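Local coordinates for protein heat-inducible transcription repressor HrcA (Thermotoga maritima, PDB 1STZ) that probably represses the class I heat-shock operons grpE-dnaK-dnaJ and groELS by binding DNA, and so restrains their heat-shock induction, at residues 271-276 and 312-317; 277-282 and 287-292; 125-130 and 318-323; 24-29 and 77-82. All blocks are in the same frame, centred on the assembly; numbering follows the deposited sequence.

Interaction 1 of 4, residues 271-276 and 312-317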
loop_
_atom_site.group_PDB
_atom_site.type_symbol
_atom_site.label_atom_id
_atom_site.label_comp_id
_atom_site.label_asym_id
_atom_site.label_seq_id
_atom_site.Cartn_x
_atom_site.Cartn_y
_atom_site.Cartn_z
ATOM N N ILE A 271 -18.875 14.882 -10.597
ATOM C CA ILE A 271 -19.085 13.497 -10.251
ATOM C C ILE A 271 -20.570 13.244 -9.947
ATOM O O ILE A 271 -21.170 13.980 -9.180
ATOM C CB ILE A 271 -18.191 13.125 -9.049
ATOM C CG1 ILE A 271 -16.718 13.275 -9.452
ATOM C CG2 ILE A 271 -18.516 11.721 -8.555
ATOM C CD1 ILE A 271 -15.751 13.126 -8.312
ATOM N N THR A 272 -21.152 12.233 -10.589
ATOM C CA THR A 272 -22.531 11.811 -10.323
ATOM C C THR A 272 -22.632 10.300 -10.212
ATOM O O THR A 272 -21.720 9.550 -10.612
ATOM C CB THR A 272 -23.508 12.267 -11.458
ATOM O OG1 THR A 272 -23.079 11.726 -12.714
ATOM C CG2 THR A 272 -23.513 13.794 -11.682
ATOM N N VAL A 273 -23.763 9.850 -9.684
ATOM C CA VAL A 273 -24.136 8.448 -9.755
ATOM C C VAL A 273 -25.473 8.305 -10.473
ATOM O O VAL A 273 -26.335 9.152 -10.350
ATOM C CB VAL A 273 -24.181 7.785 -8.335
ATOM C CG1 VAL A 273 -25.413 8.247 -7.531
ATOM C CG2 VAL A 273 -24.162 6.291 -8.460
ATOM N N ARG A 274 -25.601 7.270 -11.280
ATOM C CA ARG A 274 -26.871 6.890 -11.894
ATOM C C ARG A 274 -27.210 5.501 -11.348
ATOM O O ARG A 274 -26.434 4.571 -11.518
ATOM C CB ARG A 274 -26.771 6.877 -13.414
ATOM C CG ARG A 274 -26.702 8.302 -13.972
ATOM C CD ARG A 274 -26.649 8.354 -15.476
ATOM N NE ARG A 274 -26.703 9.706 -15.994
ATOM C CZ ARG A 274 -27.803 10.447 -16.105
ATOM N NH1 ARG A 274 -29.008 9.987 -15.758
ATOM N NH2 ARG A 274 -27.688 11.673 -16.589
ATOM N N ILE A 275 -28.343 5.405 -10.660
ATOM C CA ILE A 275 -28.781 4.192 -9.982
ATOM C C ILE A 275 -29.938 3.574 -10.751
ATOM O O ILE A 275 -30.935 4.237 -11.030
ATOM C CB ILE A 275 -29.200 4.533 -8.506
ATOM C CG1 ILE A 275 -28.007 5.059 -7.721
ATOM C CG2 ILE A 275 -29.769 3.317 -7.803
ATOM C CD1 ILE A 275 -28.359 5.825 -6.469
ATOM N N GLY A 276 -29.797 2.301 -11.097
ATOM C CA GLY A 276 -30.866 1.529 -11.721
ATOM C C GLY A 276 -31.503 2.169 -12.946
ATOM O O GLY A 276 -30.864 2.358 -13.979
ATOM N N THR A 312 -24.835 -1.582 -2.932
ATOM C CA THR A 312 -23.419 -1.319 -2.701
ATOM C C THR A 312 -23.234 -0.219 -1.674
ATOM O O THR A 312 -24.174 0.518 -1.349
ATOM C CB THR A 312 -22.742 -0.946 -4.053
ATOM O OG1 THR A 312 -21.326 -0.791 -3.891
ATOM C CG2 THR A 312 -23.212 0.420 -4.574
ATOM N N LYS A 313 -22.025 -0.093 -1.167
ATOM C CA LYS A 313 -21.712 0.933 -0.180
ATOM C C LYS A 313 -21.444 2.271 -0.858
ATOM O O LYS A 313 -20.299 2.565 -1.202
ATOM C CB LYS A 313 -20.496 0.484 0.632
ATOM C CG LYS A 313 -20.755 -0.788 1.461
ATOM C CD LYS A 313 -19.522 -1.200 2.244
ATOM C CE LYS A 313 -19.868 -2.070 3.461
ATOM N NZ LYS A 313 -18.640 -2.425 4.243
ATOM N N TYR A 314 -22.502 3.072 -1.053
ATOM C CA TYR A 314 -22.433 4.294 -1.840
ATOM C C TYR A 314 -21.431 5.329 -1.306
ATOM O O TYR A 314 -20.738 5.962 -2.088
ATOM C CB TYR A 314 -23.826 4.935 -2.002
ATOM C CG TYR A 314 -24.714 4.174 -2.985
ATOM C CD1 TYR A 314 -25.559 3.149 -2.553
ATOM C CD2 TYR A 314 -24.691 4.476 -4.343
ATOM C CE1 TYR A 314 -26.367 2.442 -3.463
ATOM C CE2 TYR A 314 -25.481 3.793 -5.250
ATOM C CZ TYR A 314 -26.308 2.774 -4.809
ATOM O OH TYR A 314 -27.052 2.115 -5.742
ATOM N N ASP A 315 -21.353 5.486 0.007
ATOM C CA ASP A 315 -20.480 6.491 0.625
ATOM C C ASP A 315 -19.029 6.100 0.372
ATOM O O ASP A 315 -18.217 6.924 0.005
ATOM C CB ASP A 315 -20.750 6.573 2.133
ATOM C CG ASP A 315 -20.317 7.893 2.763
ATOM O OD1 ASP A 315 -19.412 8.587 2.260
ATOM O OD2 ASP A 315 -20.830 8.307 3.826
ATOM N N ARG A 316 -18.714 4.832 0.557
ATOM C CA ARG A 316 -17.361 4.343 0.279
ATOM C C ARG A 316 -17.025 4.572 -1.197
ATOM O O ARG A 316 -15.967 5.108 -1.509
ATOM C CB ARG A 316 -17.218 2.870 0.682
ATOM C CG ARG A 316 -15.881 2.214 0.352
ATOM C CD ARG A 316 -15.949 0.696 0.162
ATOM N NE ARG A 316 -16.895 0.295 -0.885
ATOM C CZ ARG A 316 -17.328 -0.950 -1.107
ATOM N NH1 ARG A 316 -16.917 -1.956 -0.359
ATOM N NH2 ARG A 316 -18.203 -1.188 -2.078
ATOM N N ASN A 317 -17.946 4.223 -2.087
ATOM C CA ASN A 317 -17.687 4.306 -3.525
ATOM C C ASN A 317 -17.475 5.746 -3.998
ATOM O O ASN A 317 -16.616 6.005 -4.846
ATOM C CB ASN A 317 -18.813 3.665 -4.347
ATOM C CG ASN A 317 -18.933 2.176 -4.126
ATOM O OD1 ASN A 317 -18.114 1.556 -3.456
ATOM N ND2 ASN A 317 -19.979 1.595 -4.680
#
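The apolar part of this contact is the ring of Y314 set against I275 and V273, two inward-pointing residues of one strand. CD1 of I275 lies 3.7 Å from CE2 of Y314, arriving obliquely, whereas CG2 of V273 comes to the ring edge at 4.3 Å from the same CE2. I275 has CG1 beside its backbone N (chi1 -63°), which leaves CG2 to rest 3.6 Å from OH of Y314. One ring face is covered by the methyl CG2 of T312. Among polar interactions, the Y314 hydroxyl bonds to K310 O, which suits a tyrosine whose rim is greasy but whose end needs a partner. Near the helix start, N317 ND2 donates to T312 OG1, and R316 clasps N317 OD1 side-on with NE and NH2. A leucine at Y314 would probably leave K310 O without this mate and open a gap beside I275. Helix 314-334 thus packs on the sheet at its outermost strand within the chain, 272-275, where Y88 and L84 of helix 81-94, I31 of helix 17-33 and A288 of strand 287-296 add to the packing.

Interaction 2 of 4, residues 277-282 and 287-292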
loop_
_atom_site.group_PDB
_atom_site.type_symbol
_atom_site.label_atom_id
_atom_site.label_comp_id
_atom_site.label_asym_id
_atom_site.label_seq_id
_atom_site.Cartn_x
_atom_site.Cartn_y
_atom_site.Cartn_z
ATOM N N ARG A 277 -32.772 2.529 -12.831
ATOM C CA ARG A 277 -33.481 3.161 -13.933
ATOM C C ARG A 277 -32.855 4.477 -14.430
ATOM O O ARG A 277 -33.091 4.888 -15.567
ATOM C CB ARG A 277 -34.956 3.381 -13.585
ATOM C CG ARG A 277 -35.259 3.797 -12.149
ATOM C CD ARG A 277 -34.860 5.222 -11.800
ATOM N NE ARG A 277 -35.323 5.643 -10.470
ATOM C CZ ARG A 277 -36.544 6.063 -10.175
ATOM N NH1 ARG A 277 -37.506 6.123 -11.115
ATOM N NH2 ARG A 277 -36.812 6.434 -8.921
ATOM N N GLU A 278 -32.072 5.136 -13.583
ATOM C CA GLU A 278 -31.408 6.390 -13.960
ATOM C C GLU A 278 -30.383 6.179 -15.095
ATOM O O GLU A 278 -30.084 7.108 -15.835
ATOM C CB GLU A 278 -30.763 7.059 -12.749
ATOM C CG GLU A 278 -31.743 7.530 -11.654
ATOM C CD GLU A 278 -31.047 7.903 -10.336
ATOM O OE1 GLU A 278 -31.728 8.291 -9.362
ATOM O OE2 GLU A 278 -29.796 7.816 -10.263
ATOM N N ILE A 279 -29.902 4.949 -15.258
ATOM C CA ILE A 279 -28.897 4.619 -16.271
ATOM C C ILE A 279 -29.442 4.785 -17.703
ATOM O O ILE A 279 -28.759 5.289 -18.579
ATOM C CB ILE A 279 -28.337 3.189 -16.030
ATOM C CG1 ILE A 279 -27.581 3.164 -14.706
ATOM C CG2 ILE A 279 -27.396 2.747 -17.171
ATOM C CD1 ILE A 279 -26.959 1.824 -14.373
ATOM N N GLY A 280 -30.681 4.380 -17.909
ATOM C CA GLY A 280 -31.367 4.607 -19.162
ATOM C C GLY A 280 -31.555 3.385 -20.020
ATOM O O GLY A 280 -32.130 3.507 -21.097
ATOM N N ARG A 281 -31.088 2.219 -19.575
ATOM C CA ARG A 281 -31.315 0.973 -20.333
ATOM C C ARG A 281 -31.710 -0.115 -19.369
ATOM O O ARG A 281 -30.978 -0.378 -18.394
ATOM C CB ARG A 281 -30.057 0.583 -21.099
ATOM C CG ARG A 281 -29.747 1.559 -22.230
ATOM C CD ARG A 281 -28.835 1.037 -23.329
ATOM N NE ARG A 281 -28.818 1.994 -24.437
ATOM C CZ ARG A 281 -27.822 2.169 -25.298
ATOM N NH1 ARG A 281 -26.737 1.432 -25.229
ATOM N NH2 ARG A 281 -27.921 3.086 -26.263
ATOM N N LYS A 282 -32.871 -0.718 -19.614
ATOM C CA LYS A 282 -33.432 -1.742 -18.724
ATOM C C LYS A 282 -32.456 -2.905 -18.453
ATOM O O LYS A 282 -32.433 -3.448 -17.374
ATOM C CB LYS A 282 -34.741 -2.318 -19.294
ATOM C CG LYS A 282 -35.951 -1.437 -19.079
ATOM C CD LYS A 282 -36.292 -1.276 -17.596
ATOM C CE LYS A 282 -37.752 -0.886 -17.353
ATOM N NZ LYS A 282 -37.994 0.584 -17.489
ATOM N N PHE A 287 -27.541 -2.267 -11.849
ATOM C CA PHE A 287 -26.275 -1.554 -11.588
ATOM C C PHE A 287 -26.478 -0.132 -11.085
ATOM O O PHE A 287 -27.560 0.437 -11.224
ATOM C CB PHE A 287 -25.473 -1.471 -12.892
ATOM C CG PHE A 287 -25.007 -2.804 -13.397
ATOM C CD1 PHE A 287 -25.750 -3.512 -14.342
ATOM C CD2 PHE A 287 -23.837 -3.354 -12.932
ATOM C CE1 PHE A 287 -25.328 -4.742 -14.807
ATOM C CE2 PHE A 287 -23.405 -4.616 -13.398
ATOM C CZ PHE A 287 -24.135 -5.287 -14.333
ATOM N N ALA A 288 -25.427 0.396 -10.468
ATOM C CA ALA A 288 -25.187 1.815 -10.301
ATOM C C ALA A 288 -23.857 2.146 -11.017
ATOM O O ALA A 288 -22.921 1.316 -11.039
ATOM C CB ALA A 288 -25.088 2.149 -8.846
ATOM N N VAL A 289 -23.778 3.330 -11.614
ATOM C CA VAL A 289 -22.528 3.827 -12.203
ATOM C C VAL A 289 -22.140 5.172 -11.643
ATOM O O VAL A 289 -22.920 6.100 -11.706
ATOM C CB VAL A 289 -22.641 4.150 -13.706
ATOM C CG1 VAL A 289 -21.295 3.908 -14.406
ATOM C CG2 VAL A 289 -23.787 3.493 -14.342
ATOM N N PHE A 290 -20.930 5.286 -11.137
ATOM C CA PHE A 290 -20.308 6.577 -10.877
ATOM C C PHE A 290 -19.541 6.994 -12.112
ATOM O O PHE A 290 -18.857 6.197 -12.729
ATOM C CB PHE A 290 -19.347 6.517 -9.696
ATOM C CG PHE A 290 -20.029 6.570 -8.361
ATOM C CD1 PHE A 290 -20.510 5.438 -7.783
ATOM C CD2 PHE A 290 -20.204 7.771 -7.703
ATOM C CE1 PHE A 290 -21.158 5.483 -6.546
ATOM C CE2 PHE A 290 -20.846 7.816 -6.469
ATOM C CZ PHE A 290 -21.304 6.665 -5.895
ATOM N N SER A 291 -19.674 8.242 -12.487
ATOM C CA SER A 291 -18.933 8.755 -13.603
ATOM C C SER A 291 -18.419 10.152 -13.314
ATOM O O SER A 291 -18.945 10.877 -12.452
ATOM C CB SER A 291 -19.792 8.718 -14.860
ATOM O OG SER A 291 -20.887 9.619 -14.771
ATOM N N GLY A 292 -17.371 10.514 -14.036
ATOM C CA GLY A 292 -16.717 11.804 -13.900
ATOM C C GLY A 292 -15.569 11.892 -14.902
ATOM O O GLY A 292 -15.249 10.917 -15.573
#
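I279 reaches F287 O and CB and V289 CG2 with the far end of its longer branch. CG1 stands beside the backbone N (chi1 -65°) and CD1 is fully extended beyond it (chi2 -179°); this extended shape brings CD1 against the strand. There CD1 lies 3.5 Å from F287 O, 3.9 Å from F287 CB and 3.6 Å from CG2 of V289. The two branched side chains of I279 and V289 meet at about a right angle, and V289 is turned well away from a staggered rotamer (chi1 -149°). Of the F287 side chain, CB makes the contact, as the ring leads away from the loop. Isoleucine suits the place, being long enough to span the distance and wholly apolar. After it G280 adopts a positive phi that other residues would not easily take, helping the chain to turn. F262 and L266 of helix 260-266 also touch I279. Strands 272-275 and 287-296 form a beta-hairpin with a long connection, and the loop folds back on the second strand.

Interaction 3 of 4, residues 125-130 and 318-323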
loop_
_atom_site.group_PDB
_atom_site.type_symbol
_atom_site.label_atom_id
_atom_site.label_comp_id
_atom_site.label_asym_id
_atom_site.label_seq_id
_atom_site.Cartn_x
_atom_site.Cartn_y
_atom_site.Cartn_z
ATOM N N ASN A 125 -7.155 -0.053 -11.137
ATOM C CA ASN A 125 -7.050 -1.219 -10.306
ATOM C C ASN A 125 -7.288 -0.954 -8.818
ATOM O O ASN A 125 -7.907 -1.789 -8.145
ATOM C CB ASN A 125 -5.742 -1.941 -10.580
ATOM C CG ASN A 125 -5.800 -2.735 -11.905
ATOM O OD1 ASN A 125 -6.433 -3.786 -11.979
ATOM N ND2 ASN A 125 -5.198 -2.193 -12.961
ATOM N N LEU A 126 -6.832 0.190 -8.303
ATOM C CA LEU A 126 -7.081 0.515 -6.903
ATOM C C LEU A 126 -8.581 0.829 -6.695
ATOM O O LEU A 126 -9.184 0.408 -5.712
ATOM C CB LEU A 126 -6.236 1.696 -6.447
ATOM C CG LEU A 126 -6.393 2.049 -4.963
ATOM C CD1 LEU A 126 -5.906 0.922 -4.064
ATOM C CD2 LEU A 126 -5.629 3.319 -4.608
ATOM N N LEU A 127 -9.146 1.580 -7.631
ATOM C CA LEU A 127 -10.549 1.933 -7.618
ATOM C C LEU A 127 -11.440 0.670 -7.647
ATOM O O LEU A 127 -12.366 0.556 -6.864
ATOM C CB LEU A 127 -10.878 2.834 -8.818
ATOM C CG LEU A 127 -11.952 3.926 -8.777
ATOM C CD1 LEU A 127 -12.514 4.228 -10.169
ATOM C CD2 LEU A 127 -13.051 3.715 -7.824
ATOM N N ALA A 128 -11.164 -0.242 -8.573
ATOM C CA ALA A 128 -11.899 -1.508 -8.695
ATOM C C ALA A 128 -11.787 -2.343 -7.431
ATOM O O ALA A 128 -12.779 -2.878 -6.930
ATOM C CB ALA A 128 -11.370 -2.326 -9.882
ATOM N N ARG A 129 -10.574 -2.465 -6.918
ATOM C CA ARG A 129 -10.339 -3.259 -5.716
ATOM C C ARG A 129 -11.074 -2.747 -4.478
ATOM O O ARG A 129 -11.700 -3.528 -3.770
ATOM C CB ARG A 129 -8.858 -3.329 -5.416
ATOM C CG ARG A 129 -8.540 -4.182 -4.224
ATOM C CD ARG A 129 -7.122 -4.672 -4.205
ATOM N NE ARG A 129 -6.163 -3.580 -4.358
ATOM C CZ ARG A 129 -4.868 -3.662 -4.048
ATOM N NH1 ARG A 129 -4.357 -4.789 -3.546
ATOM N NH2 ARG A 129 -4.073 -2.609 -4.239
ATOM N N LEU A 130 -11.026 -1.446 -4.244
ATOM C CA LEU A 130 -11.574 -0.850 -3.028
ATOM C C LEU A 130 -13.104 -0.749 -3.029
ATOM O O LEU A 130 -13.706 -0.626 -1.982
ATOM C CB LEU A 130 -10.992 0.545 -2.819
ATOM C CG LEU A 130 -9.491 0.658 -2.621
ATOM C CD1 LEU A 130 -9.129 2.079 -2.229
ATOM C CD2 LEU A 130 -8.984 -0.354 -1.591
ATOM N N HIS A 318 -18.282 6.659 -3.469
ATOM C CA HIS A 318 -18.173 8.084 -3.771
ATOM C C HIS A 318 -16.833 8.615 -3.319
ATOM O O HIS A 318 -16.145 9.311 -4.062
ATOM C CB HIS A 318 -19.268 8.913 -3.093
ATOM C CG HIS A 318 -19.165 10.369 -3.400
ATOM N ND1 HIS A 318 -18.624 11.278 -2.519
ATOM C CD2 HIS A 318 -19.492 11.071 -4.515
ATOM C CE1 HIS A 318 -18.617 12.475 -3.078
ATOM N NE2 HIS A 318 -19.144 12.380 -4.286
ATOM N N ARG A 319 -16.462 8.285 -2.094
ATOM C CA ARG A 319 -15.217 8.764 -1.517
ATOM C C ARG A 319 -13.997 8.294 -2.311
ATOM O O ARG A 319 -13.104 9.080 -2.585
ATOM C CB ARG A 319 -15.125 8.273 -0.089
ATOM C CG ARG A 319 -13.859 8.609 0.657
ATOM C CD ARG A 319 -13.527 7.563 1.705
ATOM N NE ARG A 319 -14.722 7.235 2.451
ATOM C CZ ARG A 319 -15.070 6.038 2.908
ATOM N NH1 ARG A 319 -14.306 4.967 2.765
ATOM N NH2 ARG A 319 -16.217 5.926 3.549
ATOM N N VAL A 320 -13.959 7.011 -2.632
ATOM C CA VAL A 320 -12.844 6.415 -3.328
ATOM C C VAL A 320 -12.751 6.958 -4.761
ATOM O O VAL A 320 -11.661 7.234 -5.235
ATOM C CB VAL A 320 -12.946 4.878 -3.351
ATOM C CG1 VAL A 320 -11.908 4.275 -4.251
ATOM C CG2 VAL A 320 -12.770 4.328 -1.977
ATOM N N PHE A 321 -13.899 7.158 -5.405
ATOM C CA PHE A 321 -13.972 7.564 -6.807
ATOM C C PHE A 321 -13.504 8.976 -6.919
ATOM O O PHE A 321 -12.631 9.278 -7.710
ATOM C CB PHE A 321 -15.394 7.422 -7.308
ATOM C CG PHE A 321 -15.579 7.634 -8.795
ATOM C CD1 PHE A 321 -15.506 6.566 -9.661
ATOM C CD2 PHE A 321 -15.947 8.878 -9.297
ATOM C CE1 PHE A 321 -15.746 6.727 -11.014
ATOM C CE2 PHE A 321 -16.188 9.058 -10.659
ATOM C CZ PHE A 321 -16.070 7.989 -11.520
ATOM N N GLU A 322 -14.044 9.838 -6.075
ATOM C CA GLU A 322 -13.626 11.219 -6.041
ATOM C C GLU A 322 -12.112 11.414 -5.744
ATOM O O GLU A 322 -11.453 12.220 -6.400
ATOM C CB GLU A 322 -14.469 12.003 -5.036
ATOM C CG GLU A 322 -14.146 13.481 -5.075
ATOM C CD GLU A 322 -14.988 14.341 -4.145
ATOM O OE1 GLU A 322 -15.255 13.933 -2.988
ATOM O OE2 GLU A 322 -15.339 15.466 -4.572
ATOM N N TYR A 323 -11.569 10.706 -4.760
ATOM C CA TYR A 323 -10.126 10.799 -4.468
ATOM C C TYR A 323 -9.274 10.456 -5.687
ATOM O O TYR A 323 -8.380 11.207 -6.039
ATOM C CB TYR A 323 -9.741 9.891 -3.300
ATOM C CG TYR A 323 -8.345 10.109 -2.750
ATOM C CD1 TYR A 323 -8.112 11.019 -1.715
ATOM C CD2 TYR A 323 -7.260 9.399 -3.244
ATOM C CE1 TYR A 323 -6.845 11.207 -1.203
ATOM C CE2 TYR A 323 -5.989 9.586 -2.732
ATOM C CZ TYR A 323 -5.786 10.487 -1.729
ATOM O OH TYR A 323 -4.523 10.650 -1.226
#
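V320 and L127 carry most of this helix-to-helix contact, with F321 beside them. The two short helical segments run almost exactly antiparallel, at 177°, and their axes pass 9.9 Å apart. V320 points toward the other helix; with CG1 anti to its backbone N (chi1 171°), that methyl meets CD2 of L127 at 3.8 Å and CD1 of L130 at 4.1 Å, so one branch serves two leucines. L127 divides its own fork in the same manner. CD2 goes to V320, while CD1 lies 3.8 Å from CD1 of F321, approaching the ring obliquely. The leucine and the valine cross at a slant, and L130 meets V320 at nearly a right angle. No hydrogen bond crosses this buried interface, which fits the choice of branched aliphatic residues and one ring. Cutting L127 back to an alanine is likely to open a gap between V320 and F321, with F321 losing its partner on the facing segment and V320 one of its two. L127 and F321 also rest on V304 and L306 of strand 299-309, while V105 of helix 103-106 touches L130 and V320. The second subunit packs its L182 on L130 and its E180 on V320.

Interaction 4 of 4, residues 24-29 and 77-82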
loop_
_atom_site.group_PDB
_atom_site.type_symbol
_atom_site.label_atom_id
_atom_site.label_comp_id
_atom_site.label_asym_id
_atom_site.label_seq_id
_atom_site.Cartn_x
_atom_site.Cartn_y
_atom_site.Cartn_z
ATOM N N TYR A 24 -33.558 5.478 5.964
ATOM C CA TYR A 24 -32.110 5.422 5.969
ATOM C C TYR A 24 -31.615 4.095 6.557
ATOM O O TYR A 24 -30.739 3.447 5.985
ATOM C CB TYR A 24 -31.577 6.604 6.772
ATOM C CG TYR A 24 -30.095 6.724 6.762
ATOM C CD1 TYR A 24 -29.347 6.351 7.860
ATOM C CD2 TYR A 24 -29.439 7.216 5.648
ATOM C CE1 TYR A 24 -27.983 6.474 7.858
ATOM C CE2 TYR A 24 -28.077 7.340 5.632
ATOM C CZ TYR A 24 -27.357 6.965 6.738
ATOM O OH TYR A 24 -26.006 7.075 6.705
ATOM N N CYS A 25 -32.199 3.670 7.676
ATOM C CA CYS A 25 -31.755 2.432 8.324
ATOM C C CYS A 25 -32.053 1.202 7.471
ATOM O O CYS A 25 -31.212 0.318 7.370
ATOM C CB CYS A 25 -32.365 2.275 9.717
ATOM S SG CYS A 25 -31.492 3.274 10.937
ATOM N N ILE A 26 -33.240 1.161 6.868
ATOM C CA ILE A 26 -33.641 0.061 6.000
ATOM C C ILE A 26 -32.623 -0.133 4.874
ATOM O O ILE A 26 -32.138 -1.236 4.662
ATOM C CB ILE A 26 -35.064 0.317 5.415
ATOM C CG1 ILE A 26 -36.128 0.090 6.493
ATOM C CG2 ILE A 26 -35.350 -0.574 4.203
ATOM C CD1 ILE A 26 -37.439 0.793 6.231
ATOM N N VAL A 27 -32.304 0.948 4.169
ATOM C CA VAL A 27 -31.369 0.903 3.049
ATOM C C VAL A 27 -29.978 0.498 3.510
ATOM O O VAL A 27 -29.335 -0.331 2.884
ATOM C CB VAL A 27 -31.292 2.257 2.308
ATOM C CG1 VAL A 27 -30.288 2.183 1.180
ATOM C CG2 VAL A 27 -32.653 2.629 1.733
ATOM N N ARG A 28 -29.526 1.056 4.623
ATOM C CA ARG A 28 -28.223 0.724 5.174
ATOM C C ARG A 28 -28.171 -0.749 5.565
ATOM O O ARG A 28 -27.198 -1.446 5.289
ATOM C CB ARG A 28 -27.954 1.594 6.410
ATOM C CG ARG A 28 -26.549 1.501 6.949
ATOM C CD ARG A 28 -26.425 1.969 8.385
ATOM N NE ARG A 28 -26.119 3.399 8.493
ATOM C CZ ARG A 28 -24.927 3.942 8.237
ATOM N NH1 ARG A 28 -23.913 3.184 7.821
ATOM N NH2 ARG A 28 -24.742 5.256 8.385
ATOM N N GLU A 29 -29.228 -1.219 6.214
ATOM C CA GLU A 29 -29.331 -2.623 6.576
ATOM C C GLU A 29 -29.417 -3.526 5.343
ATOM O O GLU A 29 -28.859 -4.609 5.343
ATOM C CB GLU A 29 -30.534 -2.856 7.498
ATOM C CG GLU A 29 -30.685 -4.281 8.010
ATOM C CD GLU A 29 -29.499 -4.769 8.821
ATOM O OE1 GLU A 29 -29.407 -5.992 9.060
ATOM O OE2 GLU A 29 -28.657 -3.938 9.220
ATOM N N ARG A 77 -38.963 -5.376 3.883
ATOM C CA ARG A 77 -39.075 -4.525 2.717
ATOM C C ARG A 77 -37.706 -4.310 2.086
ATOM O O ARG A 77 -36.673 -4.523 2.715
ATOM C CB ARG A 77 -39.714 -3.192 3.108
ATOM C CG ARG A 77 -41.142 -3.326 3.693
ATOM C CD ARG A 77 -42.134 -3.937 2.707
ATOM N NE ARG A 77 -43.533 -3.930 3.137
ATOM C CZ ARG A 77 -44.132 -4.906 3.819
ATOM N NH1 ARG A 77 -43.458 -5.982 4.217
ATOM N NH2 ARG A 77 -45.425 -4.800 4.122
ATOM N N ILE A 78 -37.707 -3.885 0.832
ATOM C CA ILE A 78 -36.472 -3.698 0.068
ATOM C C ILE A 78 -36.527 -2.318 -0.583
ATOM O O ILE A 78 -37.573 -1.934 -1.102
ATOM C CB ILE A 78 -36.374 -4.804 -1.017
ATOM C CG1 ILE A 78 -35.992 -6.135 -0.378
ATOM C CG2 ILE A 78 -35.352 -4.451 -2.095
ATOM C CD1 ILE A 78 -35.962 -7.308 -1.364
ATOM N N PRO A 79 -35.438 -1.570 -0.570
ATOM C CA PRO A 79 -35.444 -0.261 -1.236
ATOM C C PRO A 79 -35.698 -0.341 -2.746
ATOM O O PRO A 79 -35.239 -1.252 -3.388
ATOM C CB PRO A 79 -34.036 0.294 -0.966
ATOM C CG PRO A 79 -33.220 -0.854 -0.510
ATOM C CD PRO A 79 -34.145 -1.846 0.085
ATOM N N THR A 80 -36.475 0.602 -3.263
ATOM C CA THR A 80 -36.563 0.838 -4.695
ATOM C C THR A 80 -35.401 1.680 -5.137
ATOM O O THR A 80 -34.590 2.087 -4.320
ATOM C CB THR A 80 -37.875 1.568 -5.022
ATOM O OG1 THR A 80 -37.856 2.857 -4.418
ATOM C CG2 THR A 80 -39.088 0.849 -4.410
ATOM N N ASP A 81 -35.307 1.955 -6.429
ATOM C CA ASP A 81 -34.285 2.888 -6.931
ATOM C C ASP A 81 -34.459 4.266 -6.305
ATOM O O ASP A 81 -33.484 4.963 -6.055
ATOM C CB ASP A 81 -34.321 2.996 -8.456
ATOM C CG ASP A 81 -33.856 1.725 -9.141
ATOM O OD1 ASP A 81 -33.245 0.872 -8.456
ATOM O OD2 ASP A 81 -34.064 1.474 -10.345
ATOM N N LYS A 82 -35.703 4.650 -6.032
ATOM C CA LYS A 82 -35.976 5.917 -5.368
ATOM C C LYS A 82 -35.414 5.922 -3.941
ATOM O O LYS A 82 -34.820 6.894 -3.499
ATOM C CB LYS A 82 -37.476 6.207 -5.373
ATOM C CG LYS A 82 -37.813 7.610 -4.950
ATOM C CD LYS A 82 -39.294 7.764 -4.790
ATOM C CE LYS A 82 -39.692 9.199 -4.535
ATOM N NZ LYS A 82 -41.159 9.268 -4.280
#
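Next to P79, whose ring packs on V27, the hydroxyl OG1 of T80 is gripped by two groups: it hydrogen-bonds G66 O and caps G83 N at the start of helix 81-94. Threonine is well suited to such an N-cap. The side chains that meet across the contact are apolar. V27 has CG1 anti to its backbone N (chi1 178°), which puts CG2 beside that N, facing the proline; it lies 3.8 Å from CB and 4.2 Å from CG of P79. I26 points its side chain toward the same strand, and its CG2 comes 4.5 Å from P79 CD and 4.4 Å from the carbonyl R77 O. M59 and L62 of helix 52-64 also touch I26, while L84 and Y87 of helix 81-94 also touch V27. Helices followed by a small two-stranded hairpin are characteristic of a winged-helix DNA-binding domain, consistent with this repressor. Since no hydrogen bond joins the two segments, the contact between them rests on apolar packing, whereas backbone hydrogen bonds of I78 with Y69 and of T80 with Y67 hold the hairpin.

Interactions 1 and 2 share an antiparallel sheet, and their centres are about 9 Å apart; G276 N and F287 O (2.9 Å) and R274 O and V289 N (2.9 Å) probably hydrogen-bond the two strands. Interactions 1 and 3 both use helix 314-334, with centres about 11 Å apart, and interaction 3 reaches the strand of interaction 2 through F321 CZ, 3.5 Å from F290 O. Interaction 4 lies in the probable DNA-binding part, its centre about 23 Å from that of interaction 3. D81 OD2 ties it to interaction 2 by a probable hydrogen bond from R277 N (3.0 Å) and touches G276 CA of interaction 1 (3.5 Å). Interactions 1 and 2 lie in the HrcA C-terminal family region, assigned to the GAF clan; interaction 3 also borders the second subunit.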